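PDB 5X3E: kinesin-like protein from Caenorhabditis elegans, which probably hydrolyses ATP to drive movement along microtubules, as a kinesin-6 family motor (Zen4), captured here in the apo state. Local coordinates for residues 34-45 with 404-415; 93-101 with 137-148. All coordinates share one frame; numbering follows the deposited sequence.

Overall arrangement
Strand 37-42, close to the N terminus of the modelled chain, pairs with strand 404-411 near its C-terminal end, so contact 1 closes a loop of 358 residues across the motor domain. Contact 2 lies wholly within that span: helix 93-109 starts soon after the first strands, and 35 residues beyond segment 93-101 the chain returns as segment 137-148, which leads into helix 141-152. Contact 1 thus joins two strands of the central sheet, whereas contact 2 packs two helices on one face of it. With centres about 15 Å apart, the contacts also touch, through the E37-R99 salt bridge and the packing of R41 against V96.

Contact 1 (34-45 with 404-415); sequences DSIEVVCRLCPY and KIRMVICVNPKP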
loop_
_atom_site.group_PDB
_atom_site.type_symbol
_atom_site.label_atom_id
_atom_site.label_comp_id
_atom_site.label_asym_id
_atom_site.label_seq_id
_atom_site.Cartn_x
_atom_site.Cartn_y
_atom_site.Cartn_z
ATOM N N ASP A 34 -2.737 -16.558 -7.887
ATOM C CA ASP A 34 -2.751 -15.507 -6.871
ATOM C C ASP A 34 -3.901 -14.546 -7.172
ATOM O O ASP A 34 -3.722 -13.444 -7.692
ATOM C CB ASP A 34 -1.397 -14.795 -6.811
ATOM C CG ASP A 34 -0.987 -14.194 -8.145
ATOM O OD1 ASP A 34 -0.099 -13.315 -8.154
ATOM O OD2 ASP A 34 -1.567 -14.589 -9.179
ATOM N N SER A 35 -5.104 -14.980 -6.815
ATOM C CA SER A 35 -6.285 -14.146 -6.944
ATOM C C SER A 35 -6.328 -13.143 -5.795
ATOM O O SER A 35 -5.460 -13.127 -4.916
ATOM C CB SER A 35 -7.541 -15.015 -6.968
ATOM O OG SER A 35 -7.455 -15.988 -7.995
ATOM N N ILE A 36 -7.346 -12.283 -5.792
ATOM C CA ILE A 36 -7.494 -11.356 -4.681
ATOM C C ILE A 36 -7.909 -12.136 -3.439
ATOM O O ILE A 36 -8.736 -13.057 -3.504
ATOM C CB ILE A 36 -8.507 -10.245 -5.009
ATOM C CG1 ILE A 36 -8.699 -9.336 -3.789
ATOM C CG2 ILE A 36 -9.835 -10.830 -5.460
ATOM C CD1 ILE A 36 -9.638 -8.182 -4.021
ATOM N N GLU A 37 -7.306 -11.795 -2.305
ATOM C CA GLU A 37 -7.690 -12.361 -1.023
ATOM C C GLU A 37 -8.171 -11.243 -0.113
ATOM O O GLU A 37 -7.611 -10.142 -0.117
ATOM C CB GLU A 37 -6.529 -13.113 -0.364
ATOM C CG GLU A 37 -6.948 -13.927 0.852
ATOM C CD GLU A 37 -5.775 -14.467 1.652
ATOM O OE1 GLU A 37 -5.936 -15.538 2.273
ATOM O OE2 GLU A 37 -4.692 -13.842 1.646
ATOM N N VAL A 38 -9.219 -11.525 0.652
ATOM C CA VAL A 38 -9.744 -10.596 1.642
ATOM C C VAL A 38 -9.638 -11.261 3.004
ATOM O O VAL A 38 -10.146 -12.374 3.198
ATOM C CB VAL A 38 -11.196 -10.193 1.343
ATOM C CG1 VAL A 38 -11.695 -9.220 2.391
ATOM C CG2 VAL A 38 -11.292 -9.579 -0.039
ATOM N N VAL A 39 -8.977 -10.586 3.943
ATOM C CA VAL A 39 -8.855 -11.077 5.308
ATOM C C VAL A 39 -9.453 -10.028 6.234
ATOM O O VAL A 39 -9.634 -8.862 5.868
ATOM C CB VAL A 39 -7.400 -11.392 5.710
ATOM C CG1 VAL A 39 -6.746 -12.311 4.687
ATOM C CG2 VAL A 39 -6.600 -10.110 5.899
ATOM N N CYS A 40 -9.781 -10.462 7.442
ATOM C CA CYS A 40 -10.476 -9.627 8.407
ATOM C C CYS A 40 -9.751 -9.694 9.744
ATOM O O CYS A 40 -9.261 -10.757 10.140
ATOM C CB CYS A 40 -11.939 -10.070 8.544
ATOM S SG CYS A 40 -12.923 -9.097 9.690
ATOM N N ARG A 41 -9.672 -8.555 10.434
ATOM C CA ARG A 41 -8.958 -8.462 11.704
ATOM C C ARG A 41 -9.834 -7.767 12.734
ATOM O O ARG A 41 -10.216 -6.607 12.546
ATOM C CB ARG A 41 -7.632 -7.716 11.561
ATOM C CG ARG A 41 -6.891 -7.622 12.881
ATOM C CD ARG A 41 -5.671 -6.735 12.806
ATOM N NE ARG A 41 -4.751 -7.032 13.898
ATOM C CZ ARG A 41 -3.634 -6.357 14.141
ATOM N NH1 ARG A 41 -3.297 -5.335 13.368
ATOM N NH2 ARG A 41 -2.857 -6.704 15.158
ATOM N N LEU A 42 -10.121 -8.470 13.831
ATOM C CA LEU A 42 -10.893 -7.898 14.925
ATOM C C LEU A 42 -9.969 -7.137 15.874
ATOM O O LEU A 42 -8.896 -7.632 16.239
ATOM C CB LEU A 42 -11.616 -9.004 15.702
ATOM C CG LEU A 42 -12.450 -10.065 14.975
ATOM C CD1 LEU A 42 -13.367 -10.787 15.963
ATOM C CD2 LEU A 42 -13.229 -9.509 13.810
ATOM N N CYS A 43 -10.382 -5.945 16.274
ATOM C CA CYS A 43 -9.608 -5.215 17.263
ATOM C C CYS A 43 -10.007 -5.664 18.671
ATOM O O CYS A 43 -11.036 -6.321 18.853
ATOM C CB CYS A 43 -9.826 -3.714 17.101
ATOM S SG CYS A 43 -11.539 -3.235 17.242
ATOM N N PRO A 44 -9.200 -5.345 19.686
ATOM C CA PRO A 44 -9.578 -5.710 21.059
ATOM C C PRO A 44 -10.911 -5.089 21.469
ATOM O O PRO A 44 -11.195 -3.926 21.172
ATOM C CB PRO A 44 -8.414 -5.174 21.904
ATOM C CG PRO A 44 -7.668 -4.223 20.999
ATOM C CD PRO A 44 -7.833 -4.796 19.635
ATOM N N TYR A 45 -11.734 -5.891 22.149
ATOM C CA TYR A 45 -13.063 -5.479 22.601
ATOM C C TYR A 45 -13.335 -6.068 23.979
ATOM O O TYR A 45 -13.483 -7.287 24.116
ATOM C CB TYR A 45 -14.144 -5.910 21.611
ATOM C CG TYR A 45 -15.551 -5.727 22.136
ATOM C CD1 TYR A 45 -16.025 -4.473 22.493
ATOM C CD2 TYR A 45 -16.406 -6.814 22.276
ATOM C CE1 TYR A 45 -17.305 -4.305 22.975
ATOM C CE2 TYR A 45 -17.690 -6.654 22.755
ATOM C CZ TYR A 45 -18.135 -5.397 23.100
ATOM O OH TYR A 45 -19.414 -5.239 23.582
ATOM N N LYS A 404 -0.926 -8.853 -7.452
ATOM C CA LYS A 404 -1.594 -9.501 -6.332
ATOM C C LYS A 404 -2.257 -8.464 -5.437
ATOM O O LYS A 404 -1.617 -7.481 -5.047
ATOM C CB LYS A 404 -0.597 -10.341 -5.524
ATOM C CG LYS A 404 -1.148 -10.917 -4.239
ATOM C CD LYS A 404 -2.086 -12.084 -4.485
ATOM C CE LYS A 404 -2.474 -12.739 -3.166
ATOM N NZ LYS A 404 -3.276 -13.978 -3.350
ATOM N N ILE A 405 -3.533 -8.673 -5.123
ATOM C CA ILE A 405 -4.302 -7.768 -4.275
ATOM C C ILE A 405 -4.687 -8.511 -3.005
ATOM O O ILE A 405 -5.228 -9.623 -3.066
ATOM C CB ILE A 405 -5.563 -7.238 -4.985
ATOM C CG1 ILE A 405 -5.216 -6.580 -6.316
ATOM C CG2 ILE A 405 -6.306 -6.251 -4.092
ATOM C CD1 ILE A 405 -6.440 -6.052 -7.036
ATOM N N ARG A 406 -4.407 -7.908 -1.853
ATOM C CA ARG A 406 -4.921 -8.406 -0.582
ATOM C C ARG A 406 -5.598 -7.262 0.156
ATOM O O ARG A 406 -5.003 -6.193 0.335
ATOM C CB ARG A 406 -3.813 -9.019 0.291
ATOM C CG ARG A 406 -4.297 -9.417 1.684
ATOM C CD ARG A 406 -3.342 -10.366 2.419
ATOM N NE ARG A 406 -3.153 -11.638 1.723
ATOM C CZ ARG A 406 -2.009 -12.025 1.166
ATOM N NH1 ARG A 406 -0.938 -11.245 1.230
ATOM N NH2 ARG A 406 -1.929 -13.197 0.551
ATOM N N MET A 407 -6.824 -7.497 0.609
ATOM C CA MET A 407 -7.571 -6.512 1.374
ATOM C C MET A 407 -7.709 -6.983 2.815
ATOM O O MET A 407 -8.066 -8.141 3.071
ATOM C CB MET A 407 -8.951 -6.265 0.758
ATOM C CG MET A 407 -9.791 -5.266 1.538
ATOM S SD MET A 407 -10.832 -4.247 0.475
ATOM C CE MET A 407 -11.189 -5.415 -0.833
ATOM N N VAL A 408 -7.404 -6.088 3.746
ATOM C CA VAL A 408 -7.504 -6.353 5.175
ATOM C C VAL A 408 -8.686 -5.553 5.705
ATOM O O VAL A 408 -8.609 -4.323 5.827
ATOM C CB VAL A 408 -6.211 -5.989 5.912
ATOM C CG1 VAL A 408 -6.363 -6.255 7.396
ATOM C CG2 VAL A 408 -5.040 -6.764 5.334
ATOM N N ILE A 409 -9.786 -6.239 5.997
ATOM C CA ILE A 409 -10.974 -5.611 6.562
ATOM C C ILE A 409 -10.805 -5.550 8.074
ATOM O O ILE A 409 -10.831 -6.578 8.752
ATOM C CB ILE A 409 -12.251 -6.370 6.182
ATOM C CG1 ILE A 409 -12.361 -6.507 4.667
ATOM C CG2 ILE A 409 -13.476 -5.659 6.736
ATOM C CD1 ILE A 409 -12.479 -5.193 3.958
ATOM N N CYS A 410 -10.629 -4.345 8.604
ATOM C CA CYS A 410 -10.578 -4.135 10.044
ATOM C C CYS A 410 -11.983 -3.821 10.544
ATOM O O CYS A 410 -12.651 -2.932 10.007
ATOM C CB CYS A 410 -9.620 -2.991 10.379
ATOM S SG CYS A 410 -7.895 -3.311 9.904
ATOM N N VAL A 411 -12.428 -4.531 11.578
ATOM C CA VAL A 411 -13.774 -4.341 12.114
ATOM C C VAL A 411 -13.713 -4.293 13.635
ATOM O O VAL A 411 -12.909 -4.992 14.259
ATOM C CB VAL A 411 -14.754 -5.438 11.650
ATOM C CG1 VAL A 411 -15.057 -5.308 10.161
ATOM C CG2 VAL A 411 -14.202 -6.798 11.960
ATOM N N ASN A 412 -14.566 -3.458 14.230
ATOM C CA ASN A 412 -14.666 -3.367 15.675
ATOM C C ASN A 412 -15.844 -4.193 16.162
ATOM O O ASN A 412 -16.975 -3.972 15.702
ATOM C CB ASN A 412 -14.821 -1.915 16.115
ATOM C CG ASN A 412 -14.558 -1.721 17.602
ATOM O OD1 ASN A 412 -15.000 -2.514 18.434
ATOM N ND2 ASN A 412 -13.815 -0.673 17.939
ATOM N N PRO A 413 -15.629 -5.153 17.068
ATOM C CA PRO A 413 -16.748 -5.974 17.563
ATOM C C PRO A 413 -17.723 -5.222 18.451
ATOM O O PRO A 413 -18.740 -5.808 18.847
ATOM C CB PRO A 413 -16.045 -7.090 18.356
ATOM C CG PRO A 413 -14.601 -7.033 17.937
ATOM C CD PRO A 413 -14.337 -5.599 17.612
ATOM N N LYS A 414 -17.446 -3.966 18.790
ATOM C CA LYS A 414 -18.350 -3.210 19.645
ATOM C C LYS A 414 -19.728 -3.118 18.991
ATOM O O LYS A 414 -19.822 -2.925 17.772
ATOM C CB LYS A 414 -17.780 -1.815 19.919
ATOM C CG LYS A 414 -17.963 -1.356 21.361
ATOM C CD LYS A 414 -17.160 -0.107 21.694
ATOM C CE LYS A 414 -17.333 0.266 23.165
ATOM N NZ LYS A 414 -16.521 1.453 23.553
ATOM N N PRO A 415 -20.814 -3.251 19.760
ATOM C CA PRO A 415 -22.154 -3.208 19.150
ATOM C C PRO A 415 -22.485 -1.871 18.519
ATOM O O PRO A 415 -23.431 -1.795 17.726
ATOM C CB PRO A 415 -23.083 -3.512 20.331
ATOM C CG PRO A 415 -22.344 -2.979 21.504
ATOM C CD PRO A 415 -20.891 -3.282 21.231
HETATM O O HOH W 1 -5.044 -10.558 -6.745
#
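The Y45 ring carries K414 on one face: K414 CA lies over it, 4.1 Å from the ring centroid, a CH-pi contact, with P413 O above the same face toward the rim. At the other flat group, the R406 guanidinium, E37 OE2 comes to the edge, 2.7 Å from R406 NE and near the guanidinium plane. The carboxylate and guanidinium planes are 68° apart, and OE2 alone of the two oxygens meets R406, in a salt bridge where the bond from NH2 is weak. A bend at chi3 (-61°) turns the end of R406 toward E37, whose OE1 pairs with R99, while D103 takes R406 NH2. K404 NZ donates to S35 O, 2.8 Å away, in the carbonyl plane.

Between these ends the strands run parallel, their segment axes at 25°. The bonds alternate in direction, from V39 N to M407 O (2.8 Å) and from I409 N to V39 O. V38 CG1 meets I409 CG1 at 3.6 Å on one face; V39 and V408 touch on the other. In the kinesin motor fold, strand 404-411 lies between 37-42 and 114-119; helix 350-375 covers I36, V38 and M407, and helix 93-109 covers R41 and R406.

Contact 2 (93-101 with 137-148); sequences QATVFERTS and TGTGLLPRTLDV. With SO4 (sulfate ion), chain Q.
A knobs-into-holes packing of two helices within the P-loop NTPase fold of the kinesin motor domain joins 93-101 to 141-148, their segment axes 10.1 Å apart and crossing at -63°. F97 enters the hole formed by L141, R144, T145 and V148, and L141 that formed by V96, F97, T100 and S101. With CG swung opposite the backbone N (chi1 168°), the F97 ring reaches across to helix 141-148. R144 CB sits almost straight above the centre of one ring face, 3.6 Å from the centroid, a CH-pi contact. T145 OG1 and V148 CG2 approach the edge, the latter 3.5 Å from F97 CZ. Cutting F97 back to an alanine would probably open a gap between the helices, with R144 CB and V148 CG2 losing the ring they pack on. L141 places CD2 against V96 CG1 at 3.7 Å.

Beyond F97, R144 stays extended to NE, which donates to T139 O at 2.8 Å; one face of the guanidinium is turned to the start of helix 93-101, with A94 N over its centre, and its NH1 pairs with E202. Strand 114-119 lines the sheet side through L116, which touches T100, S101 and L141. At the N-terminal end of helix 93-109, Q93 NE2 donates to Y128 O and, over 2.8 Å, to G138 O: the latter oxygen lies near the amide plane, but the donor stands 66° out of the G138 carbonyl plane.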
loop_
_atom_site.group_PDB
_atom_site.type_symbol
_atom_site.label_atom_id
_atom_site.label_comp_id
_atom_site.label_asym_id
_atom_site.label_seq_id
_atom_site.Cartn_x
_atom_site.Cartn_y
_atom_site.Cartn_z
ATOM N N GLN A 93 0.784 -8.254 15.893
ATOM C CA GLN A 93 1.275 -7.614 14.674
ATOM C C GLN A 93 2.118 -8.576 13.848
ATOM O O GLN A 93 1.963 -8.665 12.623
ATOM C CB GLN A 93 2.097 -6.377 15.028
ATOM C CG GLN A 93 1.352 -5.311 15.799
ATOM C CD GLN A 93 0.371 -4.546 14.947
ATOM O OE1 GLN A 93 -0.611 -5.097 14.451
ATOM N NE2 GLN A 93 0.635 -3.259 14.768
ATOM N N ALA A 94 3.037 -9.288 14.503
ATOM C CA ALA A 94 3.917 -10.211 13.794
ATOM C C ALA A 94 3.118 -11.279 13.057
ATOM O O ALA A 94 3.465 -11.657 11.932
ATOM C CB ALA A 94 4.896 -10.852 14.774
ATOM N N THR A 95 2.045 -11.779 13.674
ATOM C CA THR A 95 1.229 -12.792 13.011
ATOM C C THR A 95 0.505 -12.212 11.805
ATOM O O THR A 95 0.464 -12.836 10.738
ATOM C CB THR A 95 0.232 -13.403 13.998
ATOM O OG1 THR A 95 0.943 -14.083 15.040
ATOM C CG2 THR A 95 -0.683 -14.387 13.292
ATOM N N VAL A 96 -0.071 -11.017 11.958
ATOM C CA VAL A 96 -0.706 -10.341 10.831
ATOM C C VAL A 96 0.299 -10.122 9.709
ATOM O O VAL A 96 0.046 -10.470 8.553
ATOM C CB VAL A 96 -1.337 -9.013 11.281
ATOM C CG1 VAL A 96 -1.794 -8.206 10.068
ATOM C CG2 VAL A 96 -2.503 -9.277 12.202
ATOM N N PHE A 97 1.468 -9.571 10.045
ATOM C CA PHE A 97 2.455 -9.210 9.030
ATOM C C PHE A 97 2.864 -10.413 8.182
ATOM O O PHE A 97 2.925 -10.322 6.950
ATOM C CB PHE A 97 3.676 -8.582 9.700
ATOM C CG PHE A 97 4.853 -8.434 8.788
ATOM C CD1 PHE A 97 4.822 -7.527 7.741
ATOM C CD2 PHE A 97 5.989 -9.206 8.972
ATOM C CE1 PHE A 97 5.907 -7.388 6.892
ATOM C CE2 PHE A 97 7.076 -9.072 8.132
ATOM C CZ PHE A 97 7.037 -8.161 7.092
ATOM N N GLU A 98 3.159 -11.549 8.818
ATOM C CA GLU A 98 3.574 -12.722 8.051
ATOM C C GLU A 98 2.449 -13.238 7.159
ATOM O O GLU A 98 2.694 -13.668 6.027
ATOM C CB GLU A 98 4.061 -13.829 8.983
ATOM C CG GLU A 98 5.246 -13.439 9.845
ATOM C CD GLU A 98 5.844 -14.631 10.558
ATOM O OE1 GLU A 98 5.658 -15.766 10.064
ATOM O OE2 GLU A 98 6.493 -14.436 11.608
ATOM N N ARG A 99 1.216 -13.227 7.661
ATOM C CA ARG A 99 0.076 -13.751 6.918
ATOM C C ARG A 99 -0.430 -12.778 5.856
ATOM O O ARG A 99 -1.125 -13.195 4.921
ATOM C CB ARG A 99 -1.034 -14.114 7.915
ATOM C CG ARG A 99 -2.260 -14.790 7.328
ATOM C CD ARG A 99 -1.886 -15.906 6.387
ATOM N NE ARG A 99 -3.061 -16.483 5.742
ATOM C CZ ARG A 99 -3.678 -15.944 4.695
ATOM N NH1 ARG A 99 -3.237 -14.805 4.174
ATOM N NH2 ARG A 99 -4.738 -16.543 4.168
ATOM N N THR A 100 -0.061 -11.505 5.959
ATOM C CA THR A 100 -0.585 -10.440 5.121
ATOM C C THR A 100 0.428 -9.880 4.129
ATOM O O THR A 100 0.036 -9.476 3.031
ATOM C CB THR A 100 -1.127 -9.316 6.026
ATOM O OG1 THR A 100 -2.410 -9.697 6.537
ATOM C CG2 THR A 100 -1.268 -8.031 5.321
ATOM N N SER A 101 1.725 -9.891 4.460
ATOM C CA SER A 101 2.714 -9.151 3.688
ATOM C C SER A 101 3.875 -9.973 3.138
ATOM O O SER A 101 4.489 -9.542 2.156
ATOM C CB SER A 101 3.301 -8.015 4.537
ATOM O OG SER A 101 2.270 -7.236 5.108
ATOM N N THR A 137 5.536 -4.825 20.127
ATOM C CA THR A 137 4.157 -5.278 19.971
ATOM C C THR A 137 3.287 -4.322 19.163
ATOM O O THR A 137 2.144 -4.673 18.853
ATOM C CB THR A 137 3.505 -5.485 21.341
ATOM O OG1 THR A 137 3.539 -4.256 22.076
ATOM C CG2 THR A 137 4.229 -6.570 22.123
ATOM N N GLY A 138 3.798 -3.148 18.791
ATOM C CA GLY A 138 2.967 -2.136 18.158
ATOM C C GLY A 138 3.162 -1.887 16.671
ATOM O O GLY A 138 2.244 -1.394 16.011
ATOM N N THR A 139 4.335 -2.219 16.128
ATOM C CA THR A 139 4.663 -1.840 14.755
ATOM C C THR A 139 3.788 -2.585 13.755
ATOM O O THR A 139 3.613 -3.804 13.849
ATOM C CB THR A 139 6.146 -2.089 14.465
ATOM O OG1 THR A 139 6.939 -1.169 15.221
ATOM C CG2 THR A 139 6.450 -1.907 12.995
ATOM N N GLY A 140 3.227 -1.839 12.799
ATOM C CA GLY A 140 2.302 -2.385 11.830
ATOM C C GLY A 140 2.995 -2.907 10.585
ATOM O O GLY A 140 4.212 -3.087 10.536
ATOM N N LEU A 141 2.179 -3.144 9.551
ATOM C CA LEU A 141 2.664 -3.777 8.328
ATOM C C LEU A 141 3.739 -2.946 7.652
ATOM O O LEU A 141 4.754 -3.484 7.194
ATOM C CB LEU A 141 1.510 -3.976 7.351
ATOM C CG LEU A 141 0.301 -4.727 7.880
ATOM C CD1 LEU A 141 -0.836 -4.669 6.876
ATOM C CD2 LEU A 141 0.688 -6.165 8.197
ATOM N N LEU A 142 3.523 -1.640 7.555
ATOM C CA LEU A 142 4.374 -0.821 6.698
ATOM C C LEU A 142 5.824 -0.815 7.163
ATOM O O LEU A 142 6.706 -1.147 6.351
ATOM C CB LEU A 142 3.778 0.586 6.589
ATOM C CG LEU A 142 4.414 1.601 5.651
ATOM C CD1 LEU A 142 3.319 2.513 5.111
ATOM C CD2 LEU A 142 5.484 2.407 6.369
ATOM N N PRO A 143 6.150 -0.485 8.421
ATOM C CA PRO A 143 7.572 -0.501 8.807
ATOM C C PRO A 143 8.185 -1.886 8.742
ATOM O O PRO A 143 9.341 -2.025 8.319
ATOM C CB PRO A 143 7.555 0.052 10.238
ATOM C CG PRO A 143 6.241 0.754 10.371
ATOM C CD PRO A 143 5.299 -0.044 9.541
ATOM N N ARG A 144 7.435 -2.924 9.132
ATOM C CA ARG A 144 7.948 -4.287 9.020
ATOM C C ARG A 144 8.225 -4.648 7.569
ATOM O O ARG A 144 9.229 -5.305 7.266
ATOM C CB ARG A 144 6.967 -5.281 9.642
ATOM C CG ARG A 144 6.742 -5.092 11.133
ATOM C CD ARG A 144 5.750 -6.111 11.668
ATOM N NE ARG A 144 5.361 -5.808 13.040
ATOM C CZ ARG A 144 5.937 -6.341 14.112
ATOM N NH1 ARG A 144 6.923 -7.215 13.966
ATOM N NH2 ARG A 144 5.525 -6.004 15.327
ATOM N N THR A 145 7.328 -4.255 6.661
ATOM C CA THR A 145 7.561 -4.484 5.240
ATOM C C THR A 145 8.834 -3.785 4.777
ATOM O O THR A 145 9.664 -4.380 4.079
ATOM C CB THR A 145 6.358 -4.019 4.421
ATOM O OG1 THR A 145 5.223 -4.837 4.727
ATOM C CG2 THR A 145 6.666 -4.140 2.942
ATOM N N LEU A 146 9.007 -2.515 5.153
ATOM C CA LEU A 146 10.237 -1.810 4.804
ATOM C C LEU A 146 11.459 -2.515 5.375
ATOM O O LEU A 146 12.485 -2.643 4.695
ATOM C CB LEU A 146 10.186 -0.366 5.300
ATOM C CG LEU A 146 9.199 0.586 4.628
ATOM C CD1 LEU A 146 9.082 1.878 5.442
ATOM C CD2 LEU A 146 9.631 0.867 3.187
ATOM N N ASP A 147 11.374 -2.960 6.632
ATOM C CA ASP A 147 12.472 -3.705 7.245
ATOM C C ASP A 147 12.820 -4.941 6.430
ATOM O O ASP A 147 13.976 -5.145 6.044
ATOM C CB ASP A 147 12.098 -4.111 8.673
ATOM C CG ASP A 147 12.193 -2.965 9.656
ATOM O OD1 ASP A 147 13.032 -2.064 9.449
ATOM O OD2 ASP A 147 11.428 -2.977 10.646
ATOM N N VAL A 148 11.821 -5.779 6.153
ATOM C CA VAL A 148 12.066 -7.058 5.500
ATOM C C VAL A 148 12.575 -6.859 4.077
ATOM O O VAL A 148 13.455 -7.599 3.615
ATOM C CB VAL A 148 10.792 -7.915 5.548
ATOM C CG1 VAL A 148 10.937 -9.132 4.670
ATOM C CG2 VAL A 148 10.508 -8.322 6.985
HETATM S S SO4 Q . -3.172 -19.661 7.807
HETATM O O1 SO4 Q . -2.941 -18.406 8.522
HETATM O O2 SO4 Q . -3.466 -20.720 8.770
HETATM O O3 SO4 Q . -4.294 -19.509 6.881
HETATM O O4 SO4 Q . -1.971 -20.019 7.058
#